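Local coordinates for alpha-L-arabinosidase (Xanthomonas axonopodis pv. citri, PDB 6D25), which probably removes L-arabinofuranosyl groups from arabinoxylans, coping with internal di-substitutions, as a trimeric family GH51 arabinofuranosidase, at residues A[281-286]-A[343-348]; A[381-386]-A[390-395]; A[398-403]-A[471-476]; A[478-483]-A[488-493]. One frame throughout, in Å; residues are numbered along the deposited sequence.

Contact 4 lies between the other three, its centre about 11 Å from the centre of each, and polar links reach all of them. Its N482 gives an ND2 hydrogen bond to L391 O of contact 2 (3.0 Å), while T480 O receives L346 N of contact 1 (2.9 Å) and V493 O receives I472 N of contact 3 (2.9 Å). Contacts 1 and 2 lie on the barrel side, centres about 16 Å apart, and meet through N344 OD1 and T394 OG1. Contact 3, centred about 17 Å from contact 1 and 15 Å from contact 2, joins helix 393-400, which contact 2 also uses, to strand 468-473 of the C-terminal beta domain.

Contact 1 (A[281-286]-A[343-348]); sequences TTFDEA and QNSLRD
T281 and Q343 bring the two backbones within 6.1 Å, CA to CA, before each enters a helix of the (beta/alpha)8 barrel, 285-312 or 346-361, which precede and follow barrel strand 319-325 in the sequence. The main contact is a cation-pi stack between F283 and R347. The guanidinium lies nearly flat on one face of the ring, its plane turned by 19° and its CZ 3.7 Å from the ring centroid. With CG anti to the backbone N (chi1 -176°) and a bend at chi3, R347 also brings its CD over the same face as a CH-pi partner. Arginine suits this place because its faces can stack while its N-H groups bond within its plane: NH2 donates to S279 O, just before 281-286, which should help to fix the rotation of the group. S345 sits at the ring edge, near the ring plane, with OG 3.6 Å from F283 CZ. This serine also starts helix 346-361 in a capping box: S345 N donates to D348 OD2 at 2.8 Å, and S345 OG weakly accepts R347 N. At the start of both segments, T281 CG2 packs crosswise on Q343 CB at 3.8 Å.

Contact 2 (A[381-386]-A[390-395]); sequences MILTDG and VLTPTY
M381 gives up more surface than any other residue here, and it grips 390-395 with both its backbone and its side chain. Its carbonyl O takes a hydrogen bond from T392 N at 3.1 Å, the donor standing 35° above the carbonyl plane, and the same oxygen rests 3.3 Å from Y395 CB. The thioether, bent at chi2 and chi3, reaches across to the first turn of helix 393-400, at about a right angle to the side chain of T394, and puts CE 3.5 Å from T394 CG2. A long, unbranched and flexible methionine suits this bent path. L383 and V390 come next. They form a hydrogen-bonded antiparallel pair, L383 N to V390 O (3.0 Å) and V390 N to L383 O (2.8 Å), and on their shared face of the sheet L383 CB packs against V390 CG1 at 3.7 Å. V390 CG1 makes this contact from between the backbone N and carbonyl carbon (chi1 66°). I382 and L391, the neighbouring non-hydrogen-bonded pair, lie side by side on the opposite face, touching through CG1 and CD2 and covered by A85 of helix 80-88. T392 closes the strand and opens the helix: its OG1 caps Y395 N and also bonds to A380 O. This is a two-stranded beta hairpin running directly into N-capped helix 393-400, in the connection that follows the last barrel strand, 366-371.

Contact 3 (A[398-403]-A[471-476]); sequences FALYKP and QILTAP
L400 meets Q471 and L473 without the help of any ring: the nearby rings, F398 in the helix and Y401 just past its end, are engaged with other residues. F398 has an edge-to-face partner in F356 of helix 346-361, and Y401 has one in Y404. What crosses to strand 468-473 is the isobutyl group of L400, one branch to each partner. CD2 touches Q471 CB at 3.6 Å, the two side chains crossing at about a right angle, while CD1 reaches L473 CB at 4.0 Å. The forked leucine suits a place where one side chain must span two residues of a strand. Q471 and L473, two positions apart, both point toward the helix, whereas I472 between them turns to S513 and V515 on strand 513-519. Q471 offers only its aliphatic root to L400. A bend at chi2 (-85°) carries its amide off, and OE1 ends near V493 of the neighbouring strand 493-494. The L473 side chain also touches A349 of helix 346-361. With no donor or acceptor shared between the segments, this is a small, purely apolar contact, probably held by dispersion and the exclusion of water, between the end of helix 393-400 and strand 468-473.

Contact 4 (A[478-483]-A[488-493]); sequences IATYNT and QAVAPV
N482 supplies the hydrogen bonds of this contact, and both go to V490. Its OD1 accepts V490 N at 2.7 Å, in the carbonyl plane and on a lone pair. Its ND2 donates to V490 O at 3.0 Å in a fairly straight bond (167°), with the acceptor almost exactly in the amide plane. One flat side-chain amide thus answers both polar main-chain groups of a single residue, much as a neighbouring beta strand would, and the two bonds together fix how the amide is turned. Asparagine is well suited to this, having a donor and an acceptor on one short, rigid group. ND2 also donates to L391 O, joining the loop to the end of the 382-391 hairpin. OD1 lies close to A489 N, but the angle there is too poor for a bond.

The apolar contacts lie beside this pair. T480 turns CG2 anti to the backbone N (chi1 -52° for OG1), and this methyl meets V490 CG2 at 3.6 Å and A489 CB at 3.9 Å. The hydroxyl of T480 is directed instead to A477 O. A489 CB also rests 3.6 Å from Y481 O; alanine suits a place where the backbones come close, N482 and A489 being 5.4 Å apart, CA to CA. V490 also touches P393 of helix 393-400 and L473 of strand 468-473. Neither segment forms a strand where they touch, so this is a loop closed by an asparagine side chain pairing with main chain, within the long connection between antiparallel strands 468-473 and 493-494 of the C-terminal beta domain.

Contact 1 (A[281-286]-A[343-348])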
loop_
_atom_site.group_PDB
_atom_site.type_symbol
_atom_site.label_atom_id
_atom_site.label_comp_id
_atom_site.label_asym_id
_atom_site.label_seq_id
_atom_site.Cartn_x
_atom_site.Cartn_y
_atom_site.Cartn_z
ATOM N N THR A 281 -17.181 -14.957 -36.811
ATOM C CA THR A 281 -17.868 -14.811 -38.101
ATOM C C THR A 281 -18.324 -16.145 -38.697
ATOM O O THR A 281 -19.262 -16.136 -39.462
ATOM C CB THR A 281 -16.984 -14.155 -39.164
ATOM O OG1 THR A 281 -15.805 -14.950 -39.336
ATOM C CG2 THR A 281 -16.600 -12.736 -38.814
ATOM N N THR A 282 -17.621 -17.241 -38.399
ATOM C CA THR A 282 -17.752 -18.472 -39.165
ATOM C C THR A 282 -17.779 -19.635 -38.172
ATOM O O THR A 282 -16.804 -19.841 -37.439
ATOM C CB THR A 282 -16.566 -18.662 -40.123
ATOM O OG1 THR A 282 -16.298 -17.432 -40.792
ATOM C CG2 THR A 282 -16.807 -19.769 -41.127
ATOM N N PHE A 283 -18.874 -20.362 -38.108
ATOM C CA PHE A 283 -18.981 -21.408 -37.132
ATOM C C PHE A 283 -20.087 -22.383 -37.530
ATOM O O PHE A 283 -21.022 -22.028 -38.232
ATOM C CB PHE A 283 -19.264 -20.831 -35.740
ATOM C CG PHE A 283 -20.390 -19.828 -35.648
ATOM C CD1 PHE A 283 -21.690 -20.231 -35.443
ATOM C CD2 PHE A 283 -20.124 -18.461 -35.730
ATOM C CE1 PHE A 283 -22.694 -19.290 -35.363
ATOM C CE2 PHE A 283 -21.136 -17.524 -35.643
ATOM C CZ PHE A 283 -22.424 -17.936 -35.460
ATOM N N ASP A 284 -19.967 -23.585 -37.000
ATOM C CA ASP A 284 -20.917 -24.643 -37.259
ATOM C C ASP A 284 -21.833 -24.817 -36.033
ATOM O O ASP A 284 -21.754 -24.060 -35.042
ATOM C CB ASP A 284 -20.201 -25.938 -37.636
ATOM C CG ASP A 284 -19.307 -26.519 -36.550
ATOM O OD1 ASP A 284 -19.377 -26.075 -35.371
ATOM O OD2 ASP A 284 -18.499 -27.394 -36.925
ATOM N N GLU A 285 -22.704 -25.815 -36.082
ATOM C CA GLU A 285 -23.713 -25.963 -35.046
ATOM C C GLU A 285 -23.045 -26.334 -33.717
ATOM O O GLU A 285 -23.560 -25.936 -32.670
ATOM C CB GLU A 285 -24.746 -27.009 -35.442
ATOM C CG GLU A 285 -25.891 -27.145 -34.458
ATOM C CD GLU A 285 -27.057 -27.994 -34.945
ATOM O OE1 GLU A 285 -26.969 -28.528 -36.103
ATOM O OE2 GLU A 285 -28.034 -28.194 -34.170
ATOM N N ALA A 286 -21.959 -27.125 -33.759
ATOM C CA ALA A 286 -21.217 -27.487 -32.522
ATOM C C ALA A 286 -20.745 -26.219 -31.783
ATOM O O ALA A 286 -20.916 -26.115 -30.571
ATOM C CB ALA A 286 -20.052 -28.405 -32.855
ATOM N N GLN A 343 -16.605 -9.662 -34.659
ATOM C CA GLN A 343 -17.931 -9.455 -35.197
ATOM C C GLN A 343 -18.962 -9.934 -34.165
ATOM O O GLN A 343 -18.655 -10.452 -33.053
ATOM C CB GLN A 343 -18.102 -10.121 -36.583
ATOM C CG GLN A 343 -18.017 -9.149 -37.758
ATOM C CD GLN A 343 -19.179 -8.179 -37.816
ATOM O OE1 GLN A 343 -20.102 -8.273 -37.011
ATOM N NE2 GLN A 343 -19.149 -7.230 -38.755
ATOM N N ASN A 344 -20.207 -9.639 -34.502
ATOM C CA ASN A 344 -21.347 -9.730 -33.603
ATOM C C ASN A 344 -22.497 -10.308 -34.429
ATOM O O ASN A 344 -22.988 -9.632 -35.349
ATOM C CB ASN A 344 -21.614 -8.332 -33.051
ATOM C CG ASN A 344 -22.449 -8.288 -31.798
ATOM O OD1 ASN A 344 -23.622 -8.752 -31.802
ATOM N ND2 ASN A 344 -21.907 -7.638 -30.782
ATOM N N SER A 345 -22.824 -11.588 -34.170
ATOM C CA SER A 345 -23.715 -12.339 -35.017
ATOM C C SER A 345 -25.028 -12.626 -34.288
ATOM O O SER A 345 -25.222 -12.259 -33.131
ATOM C CB SER A 345 -23.054 -13.640 -35.449
ATOM O OG SER A 345 -23.041 -14.557 -34.365
ATOM N N LEU A 346 -25.919 -13.332 -34.982
ATOM C CA LEU A 346 -27.154 -13.810 -34.343
ATOM C C LEU A 346 -26.838 -14.588 -33.048
ATOM O O LEU A 346 -27.622 -14.525 -32.062
ATOM C CB LEU A 346 -27.940 -14.670 -35.323
ATOM C CG LEU A 346 -29.272 -15.217 -34.817
ATOM C CD1 LEU A 346 -30.234 -14.100 -34.417
ATOM C CD2 LEU A 346 -29.887 -16.154 -35.879
ATOM N N ARG A 347 -25.728 -15.315 -33.042
ATOM C CA ARG A 347 -25.318 -16.068 -31.844
ATOM C C ARG A 347 -25.163 -15.106 -30.636
ATOM O O ARG A 347 -25.568 -15.404 -29.507
ATOM C CB ARG A 347 -24.013 -16.807 -32.142
ATOM C CG ARG A 347 -23.526 -17.710 -31.008
ATOM C CD ARG A 347 -22.263 -18.477 -31.362
ATOM N NE ARG A 347 -21.174 -17.596 -31.746
ATOM C CZ ARG A 347 -19.997 -18.032 -32.238
ATOM N NH1 ARG A 347 -19.700 -19.324 -32.211
ATOM N NH2 ARG A 347 -19.160 -17.166 -32.787
ATOM N N ASP A 348 -24.569 -13.951 -30.887
ATOM C CA ASP A 348 -24.345 -12.920 -29.845
ATOM C C ASP A 348 -25.678 -12.348 -29.368
ATOM O O ASP A 348 -25.833 -12.068 -28.168
ATOM C CB ASP A 348 -23.366 -11.874 -30.339
ATOM C CG ASP A 348 -22.028 -12.523 -30.654
ATOM O OD1 ASP A 348 -21.397 -13.021 -29.680
ATOM O OD2 ASP A 348 -21.658 -12.642 -31.857
#

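Contact 2 (A[381-386]-A[390-395])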
loop_
_atom_site.group_PDB
_atom_site.type_symbol
_atom_site.label_atom_id
_atom_site.label_comp_id
_atom_site.label_asym_id
_atom_site.label_seq_id
_atom_site.Cartn_x
_atom_site.Cartn_y
_atom_site.Cartn_z
ATOM N N MET A 381 -22.215 -2.851 -28.891
ATOM C CA MET A 381 -23.481 -2.361 -29.400
ATOM C C MET A 381 -23.329 -1.875 -30.844
ATOM O O MET A 381 -24.243 -1.984 -31.662
ATOM C CB MET A 381 -24.002 -1.168 -28.586
ATOM C CG MET A 381 -24.281 -1.416 -27.138
ATOM S SD MET A 381 -25.330 -2.873 -26.807
ATOM C CE MET A 381 -24.089 -4.071 -26.434
ATOM N N ILE A 382 -22.193 -1.282 -31.126
ATOM C CA ILE A 382 -21.982 -0.490 -32.326
ATOM C C ILE A 382 -20.568 -0.737 -32.836
ATOM O O ILE A 382 -19.680 -0.885 -32.013
ATOM C CB ILE A 382 -22.182 1.018 -32.027
ATOM C CG1 ILE A 382 -23.608 1.311 -31.570
ATOM C CG2 ILE A 382 -21.780 1.892 -33.209
ATOM C CD1 ILE A 382 -23.751 2.655 -30.904
ATOM N N LEU A 383 -20.395 -0.811 -34.147
ATOM C CA LEU A 383 -19.094 -0.860 -34.778
ATOM C C LEU A 383 -18.965 0.387 -35.664
ATOM O O LEU A 383 -19.934 0.756 -36.328
ATOM C CB LEU A 383 -18.915 -2.139 -35.608
ATOM C CG LEU A 383 -19.230 -3.443 -34.869
ATOM C CD1 LEU A 383 -19.065 -4.626 -35.806
ATOM C CD2 LEU A 383 -18.295 -3.635 -33.694
ATOM N N THR A 384 -17.825 1.059 -35.604
ATOM C CA THR A 384 -17.562 2.235 -36.426
ATOM C C THR A 384 -16.249 2.046 -37.178
ATOM O O THR A 384 -15.353 1.320 -36.753
ATOM C CB THR A 384 -17.471 3.536 -35.626
ATOM O OG1 THR A 384 -16.268 3.533 -34.868
ATOM C CG2 THR A 384 -18.643 3.763 -34.710
ATOM N N ASP A 385 -16.159 2.746 -38.298
ATOM C CA ASP A 385 -14.947 2.785 -39.076
ATOM C C ASP A 385 -14.927 4.109 -39.853
ATOM O O ASP A 385 -15.598 4.229 -40.890
ATOM C CB ASP A 385 -14.904 1.586 -40.026
ATOM C CG ASP A 385 -13.650 1.544 -40.893
ATOM O OD1 ASP A 385 -12.733 2.333 -40.660
ATOM O OD2 ASP A 385 -13.611 0.724 -41.776
ATOM N N GLY A 386 -14.253 5.097 -39.304
ATOM C CA GLY A 386 -14.396 6.440 -39.785
ATOM C C GLY A 386 -15.846 6.866 -39.686
ATOM O O GLY A 386 -16.475 6.603 -38.665
ATOM N N VAL A 390 -22.391 0.795 -37.743
ATOM C CA VAL A 390 -23.388 -0.266 -37.848
ATOM C C VAL A 390 -23.838 -0.700 -36.448
ATOM O O VAL A 390 -23.057 -0.725 -35.497
ATOM C CB VAL A 390 -22.852 -1.448 -38.680
ATOM C CG1 VAL A 390 -21.696 -2.160 -38.030
ATOM C CG2 VAL A 390 -23.932 -2.466 -38.975
ATOM N N LEU A 391 -25.119 -0.974 -36.322
ATOM C CA LEU A 391 -25.737 -1.484 -35.117
ATOM C C LEU A 391 -25.663 -3.017 -35.142
ATOM O O LEU A 391 -25.998 -3.629 -36.132
ATOM C CB LEU A 391 -27.202 -1.047 -35.069
ATOM C CG LEU A 391 -27.452 0.458 -35.130
ATOM C CD1 LEU A 391 -28.926 0.786 -35.110
ATOM C CD2 LEU A 391 -26.837 1.128 -33.925
ATOM N N THR A 392 -25.244 -3.611 -34.044
ATOM C CA THR A 392 -25.039 -5.070 -34.004
ATOM C C THR A 392 -26.342 -5.785 -33.611
ATOM O O THR A 392 -27.267 -5.196 -33.067
ATOM C CB THR A 392 -23.931 -5.430 -33.013
ATOM O OG1 THR A 392 -24.395 -5.121 -31.693
ATOM C CG2 THR A 392 -22.630 -4.715 -33.337
ATOM N N PRO A 393 -26.385 -7.096 -33.828
ATOM C CA PRO A 393 -27.477 -7.893 -33.319
ATOM C C PRO A 393 -27.678 -7.713 -31.812
ATOM O O PRO A 393 -28.813 -7.693 -31.344
ATOM C CB PRO A 393 -27.113 -9.341 -33.682
ATOM C CG PRO A 393 -26.308 -9.168 -34.916
ATOM C CD PRO A 393 -25.475 -7.925 -34.632
ATOM N N THR A 394 -26.596 -7.554 -31.069
ATOM C CA THR A 394 -26.674 -7.397 -29.626
ATOM C C THR A 394 -27.387 -6.088 -29.282
ATOM O O THR A 394 -28.207 -6.068 -28.375
ATOM C CB THR A 394 -25.273 -7.449 -28.996
ATOM O OG1 THR A 394 -24.710 -8.723 -29.261
ATOM C CG2 THR A 394 -25.287 -7.183 -27.504
ATOM N N TYR A 395 -27.092 -5.003 -29.983
ATOM C CA TYR A 395 -27.797 -3.727 -29.820
ATOM C C TYR A 395 -29.304 -3.931 -29.874
ATOM O O TYR A 395 -30.054 -3.375 -29.050
ATOM C CB TYR A 395 -27.377 -2.737 -30.903
ATOM C CG TYR A 395 -28.112 -1.424 -30.906
ATOM C CD1 TYR A 395 -29.305 -1.242 -31.579
ATOM C CD2 TYR A 395 -27.602 -0.330 -30.224
ATOM C CE1 TYR A 395 -29.982 -0.033 -31.565
ATOM C CE2 TYR A 395 -28.249 0.896 -30.227
ATOM C CZ TYR A 395 -29.442 1.055 -30.910
ATOM O OH TYR A 395 -30.061 2.284 -30.894
#

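Contact 3 (A[398-403]-A[471-476])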
loop_
_atom_site.group_PDB
_atom_site.type_symbol
_atom_site.label_atom_id
_atom_site.label_comp_id
_atom_site.label_asym_id
_atom_site.label_seq_id
_atom_site.Cartn_x
_atom_site.Cartn_y
_atom_site.Cartn_z
ATOM N N PHE A 398 -30.761 -5.335 -26.702
ATOM C CA PHE A 398 -30.935 -4.242 -25.710
ATOM C C PHE A 398 -32.197 -3.433 -26.034
ATOM O O PHE A 398 -32.969 -3.117 -25.109
ATOM C CB PHE A 398 -29.700 -3.337 -25.645
ATOM C CG PHE A 398 -28.582 -3.900 -24.799
ATOM C CD1 PHE A 398 -27.836 -4.985 -25.214
ATOM C CD2 PHE A 398 -28.299 -3.351 -23.551
ATOM C CE1 PHE A 398 -26.825 -5.497 -24.419
ATOM C CE2 PHE A 398 -27.289 -3.864 -22.756
ATOM C CZ PHE A 398 -26.556 -4.923 -23.182
ATOM N N ALA A 399 -32.411 -3.127 -27.324
ATOM C CA ALA A 399 -33.613 -2.400 -27.751
ATOM C C ALA A 399 -34.879 -3.218 -27.429
ATOM O O ALA A 399 -35.812 -2.691 -26.861
ATOM C CB ALA A 399 -33.561 -2.074 -29.227
ATOM N N LEU A 400 -34.899 -4.504 -27.762
ATOM C CA LEU A 400 -36.107 -5.339 -27.546
ATOM C C LEU A 400 -36.444 -5.411 -26.056
ATOM O O LEU A 400 -37.605 -5.483 -25.721
ATOM C CB LEU A 400 -35.908 -6.765 -28.071
ATOM C CG LEU A 400 -36.003 -6.910 -29.602
ATOM C CD1 LEU A 400 -35.707 -8.348 -30.040
ATOM C CD2 LEU A 400 -37.330 -6.439 -30.178
ATOM N N TYR A 401 -35.429 -5.461 -25.196
ATOM C CA TYR A 401 -35.647 -5.632 -23.775
ATOM C C TYR A 401 -35.796 -4.288 -23.051
ATOM O O TYR A 401 -35.842 -4.264 -21.823
ATOM C CB TYR A 401 -34.528 -6.457 -23.134
ATOM C CG TYR A 401 -34.666 -7.945 -23.266
ATOM C CD1 TYR A 401 -34.387 -8.611 -24.452
ATOM C CD2 TYR A 401 -35.003 -8.724 -22.179
ATOM C CE1 TYR A 401 -34.485 -9.989 -24.573
ATOM C CE2 TYR A 401 -35.106 -10.102 -22.271
ATOM C CZ TYR A 401 -34.820 -10.744 -23.463
ATOM O OH TYR A 401 -34.876 -12.125 -23.508
ATOM N N LYS A 402 -35.881 -3.176 -23.751
ATOM C CA LYS A 402 -36.100 -1.875 -23.086
ATOM C C LYS A 402 -37.279 -1.879 -22.092
ATOM O O LYS A 402 -37.179 -1.247 -21.059
ATOM C CB LYS A 402 -36.407 -0.772 -24.089
ATOM C CG LYS A 402 -35.286 0.192 -24.299
ATOM C CD LYS A 402 -35.598 1.217 -25.384
ATOM C CE LYS A 402 -36.356 2.389 -24.831
ATOM N NZ LYS A 402 -36.250 3.520 -25.772
ATOM N N PRO A 403 -38.403 -2.549 -22.413
ATOM C CA PRO A 403 -39.496 -2.574 -21.449
ATOM C C PRO A 403 -39.151 -3.240 -20.099
ATOM O O PRO A 403 -39.861 -3.018 -19.128
ATOM C CB PRO A 403 -40.593 -3.379 -22.159
ATOM C CG PRO A 403 -40.284 -3.213 -23.649
ATOM C CD PRO A 403 -38.780 -3.175 -23.680
ATOM N N GLN A 471 -42.188 -8.514 -31.702
ATOM C CA GLN A 471 -41.090 -8.406 -32.621
ATOM C C GLN A 471 -40.226 -9.668 -32.559
ATOM O O GLN A 471 -40.165 -10.336 -31.538
ATOM C CB GLN A 471 -40.243 -7.189 -32.223
ATOM C CG GLN A 471 -40.956 -5.859 -32.385
ATOM C CD GLN A 471 -40.851 -5.299 -33.786
ATOM O OE1 GLN A 471 -39.766 -4.986 -34.314
ATOM N NE2 GLN A 471 -42.004 -5.130 -34.404
ATOM N N ILE A 472 -39.576 -9.966 -33.674
ATOM C CA ILE A 472 -38.707 -11.138 -33.799
ATOM C C ILE A 472 -37.353 -10.678 -34.321
ATOM O O ILE A 472 -37.279 -9.897 -35.255
ATOM C CB ILE A 472 -39.297 -12.251 -34.689
ATOM C CG1 ILE A 472 -38.349 -13.455 -34.738
ATOM C CG2 ILE A 472 -39.679 -11.750 -36.090
ATOM C CD1 ILE A 472 -38.998 -14.728 -35.267
ATOM N N LEU A 473 -36.319 -11.193 -33.677
ATOM C CA LEU A 473 -34.959 -11.065 -34.138
ATOM C C LEU A 473 -34.439 -12.452 -34.535
ATOM O O LEU A 473 -34.350 -13.347 -33.684
ATOM C CB LEU A 473 -34.114 -10.454 -33.030
ATOM C CG LEU A 473 -32.688 -10.055 -33.422
ATOM C CD1 LEU A 473 -32.725 -8.931 -34.482
ATOM C CD2 LEU A 473 -31.951 -9.546 -32.191
ATOM N N THR A 474 -34.156 -12.597 -35.826
ATOM C CA THR A 474 -33.664 -13.830 -36.395
ATOM C C THR A 474 -32.917 -13.466 -37.689
ATOM O O THR A 474 -32.740 -12.278 -38.020
ATOM C CB THR A 474 -34.788 -14.871 -36.587
ATOM O OG1 THR A 474 -34.226 -16.154 -36.891
ATOM C CG2 THR A 474 -35.771 -14.500 -37.667
ATOM N N ALA A 475 -32.485 -14.486 -38.384
ATOM C CA ALA A 475 -31.819 -14.348 -39.668
ATOM C C ALA A 475 -31.909 -15.704 -40.365
ATOM O O ALA A 475 -32.187 -16.706 -39.706
ATOM C CB ALA A 475 -30.378 -13.895 -39.500
ATOM N N PRO A 476 -31.655 -15.742 -41.670
ATOM C CA PRO A 476 -31.745 -17.008 -42.401
ATOM C C PRO A 476 -30.693 -18.034 -41.933
ATOM O O PRO A 476 -31.011 -19.218 -41.869
ATOM C CB PRO A 476 -31.556 -16.619 -43.881
ATOM C CG PRO A 476 -31.733 -15.106 -43.911
ATOM C CD PRO A 476 -31.303 -14.620 -42.547
#

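Contact 4 (A[478-483]-A[488-493])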
loop_
_atom_site.group_PDB
_atom_site.type_symbol
_atom_site.label_atom_id
_atom_site.label_comp_id
_atom_site.label_asym_id
_atom_site.label_seq_id
_atom_site.Cartn_x
_atom_site.Cartn_y
_atom_site.Cartn_z
ATOM N N ILE A 478 -27.483 -19.094 -38.909
ATOM C CA ILE A 478 -27.000 -18.814 -37.548
ATOM C C ILE A 478 -25.802 -17.856 -37.567
ATOM O O ILE A 478 -25.637 -17.050 -36.655
ATOM C CB ILE A 478 -26.686 -20.097 -36.761
ATOM C CG1 ILE A 478 -25.615 -20.957 -37.424
ATOM C CG2 ILE A 478 -27.961 -20.888 -36.499
ATOM C CD1 ILE A 478 -25.248 -22.193 -36.618
ATOM N N ALA A 479 -24.928 -17.976 -38.565
ATOM C CA ALA A 479 -23.711 -17.164 -38.603
ATOM C C ALA A 479 -23.946 -15.907 -39.446
ATOM O O ALA A 479 -23.275 -15.737 -40.499
ATOM C CB ALA A 479 -22.585 -17.981 -39.189
ATOM N N THR A 480 -24.978 -15.145 -39.167
ATOM C CA THR A 480 -25.237 -13.926 -39.919
ATOM C C THR A 480 -24.876 -12.776 -38.985
ATOM O O THR A 480 -25.175 -12.838 -37.790
ATOM C CB THR A 480 -26.709 -13.826 -40.367
ATOM O OG1 THR A 480 -27.091 -15.023 -41.046
ATOM C CG2 THR A 480 -26.978 -12.633 -41.249
ATOM N N TYR A 481 -24.251 -11.738 -39.539
ATOM C CA TYR A 481 -23.900 -10.561 -38.784
ATOM C C TYR A 481 -24.114 -9.327 -39.674
ATOM O O TYR A 481 -24.335 -9.447 -40.846
ATOM C CB TYR A 481 -22.449 -10.668 -38.279
ATOM C CG TYR A 481 -21.419 -11.005 -39.333
ATOM C CD1 TYR A 481 -20.838 -10.019 -40.107
ATOM C CD2 TYR A 481 -20.987 -12.302 -39.520
ATOM C CE1 TYR A 481 -19.873 -10.303 -41.056
ATOM C CE2 TYR A 481 -20.051 -12.626 -40.488
ATOM C CZ TYR A 481 -19.462 -11.613 -41.223
ATOM O OH TYR A 481 -18.530 -11.864 -42.161
ATOM N N ASN A 482 -24.084 -8.160 -39.064
ATOM C CA ASN A 482 -24.303 -6.905 -39.766
ATOM C C ASN A 482 -22.950 -6.316 -40.186
ATOM O O ASN A 482 -21.961 -6.398 -39.436
ATOM C CB ASN A 482 -25.082 -5.942 -38.876
ATOM C CG ASN A 482 -26.508 -6.380 -38.658
ATOM O OD1 ASN A 482 -27.067 -7.075 -39.518
ATOM N ND2 ASN A 482 -27.084 -6.004 -37.511
ATOM N N THR A 483 -22.929 -5.714 -41.358
ATOM C CA THR A 483 -21.764 -4.982 -41.878
ATOM C C THR A 483 -22.220 -3.608 -42.395
ATOM O O THR A 483 -23.402 -3.362 -42.576
ATOM C CB THR A 483 -21.102 -5.746 -43.030
ATOM O OG1 THR A 483 -22.074 -5.859 -44.068
ATOM C CG2 THR A 483 -20.619 -7.125 -42.635
ATOM N N GLN A 488 -28.543 -4.221 -42.054
ATOM C CA GLN A 488 -29.756 -4.765 -41.408
ATOM C C GLN A 488 -29.915 -6.237 -41.791
ATOM O O GLN A 488 -31.028 -6.736 -41.849
ATOM C CB GLN A 488 -31.010 -3.961 -41.762
ATOM C CG GLN A 488 -30.936 -2.511 -41.275
ATOM C CD GLN A 488 -32.291 -1.893 -41.032
ATOM O OE1 GLN A 488 -33.044 -1.726 -41.972
ATOM N NE2 GLN A 488 -32.634 -1.598 -39.788
ATOM N N ALA A 489 -28.839 -6.962 -41.947
ATOM C CA ALA A 489 -28.934 -8.406 -42.192
ATOM C C ALA A 489 -29.602 -9.075 -40.978
ATOM O O ALA A 489 -30.260 -10.082 -41.153
ATOM C CB ALA A 489 -27.556 -9.012 -42.442
ATOM N N VAL A 490 -29.359 -8.567 -39.764
ATOM C CA VAL A 490 -29.955 -9.106 -38.543
ATOM C C VAL A 490 -30.621 -7.928 -37.830
ATOM O O VAL A 490 -29.923 -7.083 -37.288
ATOM C CB VAL A 490 -28.931 -9.780 -37.613
ATOM C CG1 VAL A 490 -29.603 -10.485 -36.442
ATOM C CG2 VAL A 490 -28.078 -10.789 -38.368
ATOM N N ALA A 491 -31.966 -7.870 -37.883
ATOM C CA ALA A 491 -32.651 -6.703 -37.287
ATOM C C ALA A 491 -34.104 -7.069 -37.032
ATOM O O ALA A 491 -34.662 -7.878 -37.755
ATOM C CB ALA A 491 -32.566 -5.493 -38.204
ATOM N N PRO A 492 -34.705 -6.442 -36.007
ATOM C CA PRO A 492 -35.991 -6.894 -35.559
ATOM C C PRO A 492 -37.088 -6.445 -36.531
ATOM O O PRO A 492 -36.994 -5.370 -37.082
ATOM C CB PRO A 492 -36.160 -6.298 -34.150
ATOM C CG PRO A 492 -35.224 -5.138 -34.109
ATOM C CD PRO A 492 -34.152 -5.430 -35.134
ATOM N N VAL A 493 -38.095 -7.283 -36.702
ATOM C CA VAL A 493 -39.256 -6.977 -37.515
ATOM C C VAL A 493 -40.511 -7.439 -36.770
ATOM O O VAL A 493 -40.405 -8.205 -35.780
ATOM C CB VAL A 493 -39.150 -7.662 -38.894
ATOM C CG1 VAL A 493 -37.957 -7.161 -39.685
ATOM C CG2 VAL A 493 -39.190 -9.210 -38.783
#